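Local coordinates for protein putative oxidoreductase (Bacteroides fragilis NCTC 9343, PDB 3FHL) that probably acts as a nucleotide-dependent oxidoreductase of the Gfo/Idh/MocA family, with an NAD-binding Rossmann domain joined to an alpha/beta domain, at residues Gln123-Val134 against His182-Leu190. Residues are numbered along the deposited sequence; the frame is centred on the assembly and turned at random.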
# COMPACT_ATOMS: atom_id res chain seq x y z
N GLN C 123 -3.90 -23.46 -10.24
CA GLN C 123 -3.89 -22.13 -9.62
C GLN C 123 -5.33 -21.75 -9.32
O GLN C 123 -6.00 -21.10 -10.13
CB GLN C 123 -3.21 -21.11 -10.54
CG GLN C 123 -1.78 -21.50 -10.96
CD GLN C 123 -0.94 -20.32 -11.41
OE1 GLN C 123 -0.58 -19.47 -10.61
NE2 GLN C 123 -0.61 -20.28 -12.70
N ASN C 124 -5.82 -22.15 -8.15
CA ASN C 124 -7.24 -22.06 -7.85
C ASN C 124 -7.80 -20.70 -7.46
O ASN C 124 -9.01 -20.50 -7.50
CB ASN C 124 -7.63 -23.07 -6.77
CG ASN C 124 -6.87 -22.89 -5.47
OD1 ASN C 124 -5.94 -22.10 -5.36
ND2 ASN C 124 -7.26 -23.65 -4.48
N ARG C 125 -6.92 -19.76 -7.10
CA ARG C 125 -7.39 -18.46 -6.64
C ARG C 125 -7.90 -17.57 -7.76
O ARG C 125 -8.44 -16.49 -7.51
CB ARG C 125 -6.37 -17.77 -5.73
CG ARG C 125 -6.26 -18.48 -4.36
CD ARG C 125 -5.59 -17.59 -3.33
NE ARG C 125 -5.42 -18.27 -2.04
CZ ARG C 125 -6.33 -18.33 -1.07
NH1 ARG C 125 -7.53 -17.76 -1.23
NH2 ARG C 125 -6.05 -18.97 0.05
N ARG C 126 -7.79 -18.06 -8.99
CA ARG C 126 -8.50 -17.48 -10.12
C ARG C 126 -10.02 -17.66 -9.96
O ARG C 126 -10.80 -16.96 -10.59
CB ARG C 126 -8.04 -18.11 -11.42
CG ARG C 126 -6.58 -17.91 -11.71
CD ARG C 126 -6.28 -18.20 -13.14
NE ARG C 126 -4.86 -18.32 -13.44
CZ ARG C 126 -4.39 -18.67 -14.63
NH1 ARG C 126 -3.09 -18.75 -14.85
NH2 ARG C 126 -5.24 -18.92 -15.61
N TRP C 127 -10.42 -18.59 -9.09
CA TRP C 127 -11.84 -18.82 -8.83
C TRP C 127 -12.25 -18.47 -7.40
O TRP C 127 -13.26 -18.94 -6.90
CB TRP C 127 -12.22 -20.27 -9.17
CG TRP C 127 -12.15 -20.59 -10.65
CD1 TRP C 127 -13.12 -20.38 -11.59
CD2 TRP C 127 -11.03 -21.14 -11.34
NE1 TRP C 127 -12.67 -20.77 -12.83
CE2 TRP C 127 -11.39 -21.25 -12.71
CE3 TRP C 127 -9.75 -21.55 -10.95
CZ2 TRP C 127 -10.53 -21.75 -13.68
CZ3 TRP C 127 -8.89 -22.06 -11.92
CH2 TRP C 127 -9.28 -22.15 -13.27
N ASP C 128 -11.45 -17.63 -6.73
CA ASP C 128 -11.88 -17.03 -5.46
C ASP C 128 -13.05 -16.11 -5.77
O ASP C 128 -13.08 -15.50 -6.83
CB ASP C 128 -10.74 -16.22 -4.83
CG ASP C 128 -9.83 -17.06 -3.94
OD1 ASP C 128 -10.04 -18.29 -3.82
OD2 ASP C 128 -8.89 -16.49 -3.34
N ALA C 129 -14.02 -16.03 -4.84
CA ALA C 129 -15.17 -15.13 -4.98
C ALA C 129 -14.77 -13.68 -5.27
O ALA C 129 -15.34 -13.05 -6.15
CB ALA C 129 -16.07 -15.19 -3.72
N ASP C 130 -13.78 -13.18 -4.53
CA ASP C 130 -13.34 -11.79 -4.67
C ASP C 130 -12.79 -11.48 -6.05
O ASP C 130 -13.20 -10.51 -6.66
CB ASP C 130 -12.38 -11.36 -3.54
CG ASP C 130 -11.26 -12.37 -3.27
OD1 ASP C 130 -10.75 -13.02 -4.21
OD2 ASP C 130 -10.87 -12.50 -2.10
N PHE C 131 -11.87 -12.32 -6.53
CA PHE C 131 -11.26 -12.13 -7.87
C PHE C 131 -12.26 -12.29 -9.03
O PHE C 131 -12.25 -11.50 -9.99
CB PHE C 131 -10.09 -13.09 -8.05
CG PHE C 131 -9.35 -12.91 -9.34
CD1 PHE C 131 -8.65 -11.72 -9.59
CD2 PHE C 131 -9.34 -13.91 -10.30
CE1 PHE C 131 -7.96 -11.54 -10.78
CE2 PHE C 131 -8.64 -13.73 -11.52
CZ PHE C 131 -7.95 -12.55 -11.74
N LEU C 132 -13.12 -13.31 -8.94
CA LEU C 132 -14.21 -13.46 -9.91
C LEU C 132 -15.12 -12.23 -9.93
O LEU C 132 -15.59 -11.82 -10.99
CB LEU C 132 -15.04 -14.72 -9.60
CG LEU C 132 -14.35 -16.06 -9.89
CD1 LEU C 132 -15.28 -17.22 -9.49
CD2 LEU C 132 -13.98 -16.20 -11.37
N THR C 133 -15.36 -11.64 -8.76
CA THR C 133 -16.16 -10.43 -8.69
C THR C 133 -15.41 -9.26 -9.32
O THR C 133 -16.00 -8.50 -10.07
CB THR C 133 -16.55 -10.12 -7.25
OG1 THR C 133 -17.23 -11.26 -6.69
CG2 THR C 133 -17.48 -8.93 -7.21
N VAL C 134 -14.11 -9.15 -9.04
CA VAL C 134 -13.27 -8.14 -9.70
C VAL C 134 -13.37 -8.26 -11.23
O VAL C 134 -13.63 -7.27 -11.90
CB VAL C 134 -11.78 -8.19 -9.21
CG1 VAL C 134 -10.83 -7.39 -10.16
CG2 VAL C 134 -11.67 -7.69 -7.76
N HIS C 182 0.06 -16.34 -5.96
CA HIS C 182 -1.38 -16.17 -6.23
C HIS C 182 -1.73 -14.78 -6.74
O HIS C 182 -2.53 -14.64 -7.67
CB HIS C 182 -2.23 -16.47 -4.99
CG HIS C 182 -2.08 -17.87 -4.46
ND1 HIS C 182 -2.60 -18.96 -5.11
CD2 HIS C 182 -1.50 -18.33 -3.33
CE1 HIS C 182 -2.34 -20.05 -4.41
NE2 HIS C 182 -1.67 -19.69 -3.32
N LEU C 183 -1.14 -13.74 -6.14
CA LEU C 183 -1.48 -12.36 -6.48
C LEU C 183 -0.93 -11.96 -7.83
O LEU C 183 -1.57 -11.23 -8.58
CB LEU C 183 -0.96 -11.38 -5.40
CG LEU C 183 -1.46 -11.62 -3.97
CD1 LEU C 183 -1.06 -10.47 -3.07
CD2 LEU C 183 -2.99 -11.80 -3.91
N ILE C 184 0.31 -12.36 -8.09
CA ILE C 184 0.96 -12.12 -9.37
C ILE C 184 0.22 -12.83 -10.50
O ILE C 184 -0.06 -12.22 -11.53
CB ILE C 184 2.45 -12.56 -9.35
CG1 ILE C 184 3.27 -11.67 -8.41
CG2 ILE C 184 3.01 -12.44 -10.75
CD1 ILE C 184 4.56 -12.29 -7.90
N ASP C 185 -0.12 -14.10 -10.30
CA ASP C 185 -0.92 -14.84 -11.30
C ASP C 185 -2.19 -14.10 -11.71
O ASP C 185 -2.45 -13.89 -12.90
CB ASP C 185 -1.26 -16.24 -10.79
CG ASP C 185 -2.12 -17.02 -11.78
OD1 ASP C 185 -1.64 -17.27 -12.93
OD2 ASP C 185 -3.26 -17.38 -11.41
N GLN C 186 -2.96 -13.67 -10.71
CA GLN C 186 -4.15 -12.86 -10.93
C GLN C 186 -3.86 -11.58 -11.69
O GLN C 186 -4.61 -11.25 -12.62
CB GLN C 186 -4.82 -12.51 -9.59
CG GLN C 186 -5.54 -13.69 -8.88
CD GLN C 186 -6.05 -13.29 -7.50
OE1 GLN C 186 -5.66 -12.25 -6.97
NE2 GLN C 186 -6.92 -14.11 -6.91
N ALA C 187 -2.78 -10.87 -11.33
CA ALA C 187 -2.48 -9.59 -12.00
C ALA C 187 -2.12 -9.78 -13.46
O ALA C 187 -2.55 -9.00 -14.31
CB ALA C 187 -1.38 -8.81 -11.26
N ILE C 188 -1.33 -10.82 -13.73
CA ILE C 188 -0.96 -11.19 -15.12
C ILE C 188 -2.18 -11.58 -15.96
O ILE C 188 -2.31 -11.16 -17.11
CB ILE C 188 0.10 -12.32 -15.16
CG1 ILE C 188 1.42 -11.85 -14.55
CG2 ILE C 188 0.35 -12.83 -16.60
CD1 ILE C 188 2.37 -13.02 -14.23
N GLN C 189 -3.09 -12.35 -15.36
CA GLN C 189 -4.34 -12.69 -16.06
C GLN C 189 -5.14 -11.46 -16.49
O GLN C 189 -5.66 -11.41 -17.61
CB GLN C 189 -5.21 -13.64 -15.21
CG GLN C 189 -4.68 -15.08 -15.19
CD GLN C 189 -4.55 -15.68 -16.61
OE1 GLN C 189 -5.55 -15.83 -17.31
NE2 GLN C 189 -3.33 -16.01 -17.01
N LEU C 190 -5.21 -10.45 -15.63
CA LEU C 190 -5.98 -9.26 -15.97
C LEU C 190 -5.26 -8.28 -16.89
O LEU C 190 -5.91 -7.67 -17.73
CB LEU C 190 -6.45 -8.52 -14.72
CG LEU C 190 -7.31 -9.29 -13.71
CD1 LEU C 190 -7.57 -8.42 -12.49
CD2 LEU C 190 -8.63 -9.75 -14.31
O HOH W 1 -4.03 -19.31 -7.65
O HOH W 2 -8.19 -14.13 -4.37
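F131 and Q186 form the tightly packed part of this contact: ring and amide planes lie 7° apart, and Q186 CG sits over the ring centre, 3.6 Å from the F131 centroid, a CH-pi contact. With its CG anti to the backbone N (chi1 -176°), F131 also brings CE1 to within 3.6 Å of L190 CD1. The Q186 amide is fixed in rotation by two acceptors of NE2: R125 O at 2.9 Å, lying in the amide plane although the nitrogen stands above the carbonyl plane, and a water also within hydrogen-bonding distance of D128 OD2 and D130 OD1. R126 grips D185 side-on, NE to OD2 and NH1 to OD1, both 2.8 Å and both on syn lone pairs. One face of its guanidinium carries the stacked Q189 amide, CD 3.4 Å above the plane; NH1 also meets D330 in a salt bridge and NH2 donates to the E325 carbonyl, together fixing its orientation.

In the two-domain Gfo/Idh/MocA fold, residues 123-128 link the last Rossmann strand, 119-122, to helix 129-139, and the contact sets them against helix 180-191 beside the mixed sheet. The axes of segments 129-134 and 182-190 lie 12.0 Å apart at closest approach, 16° from parallel, a gap F131 and V134 span to reach Q186 and L190.

The looser, more solvent-accessible side is R125/H182: R125 CD makes a CH-pi contact over the H182 ring face, 3.9 Å from its centroid, beside a water linking R125 N and H182 ND1, while R125 NH1 forms an in-plane salt bridge with D128 OD2. Buried V134 meets L190 sparsely, CG1 to CD1 at 4.1 Å.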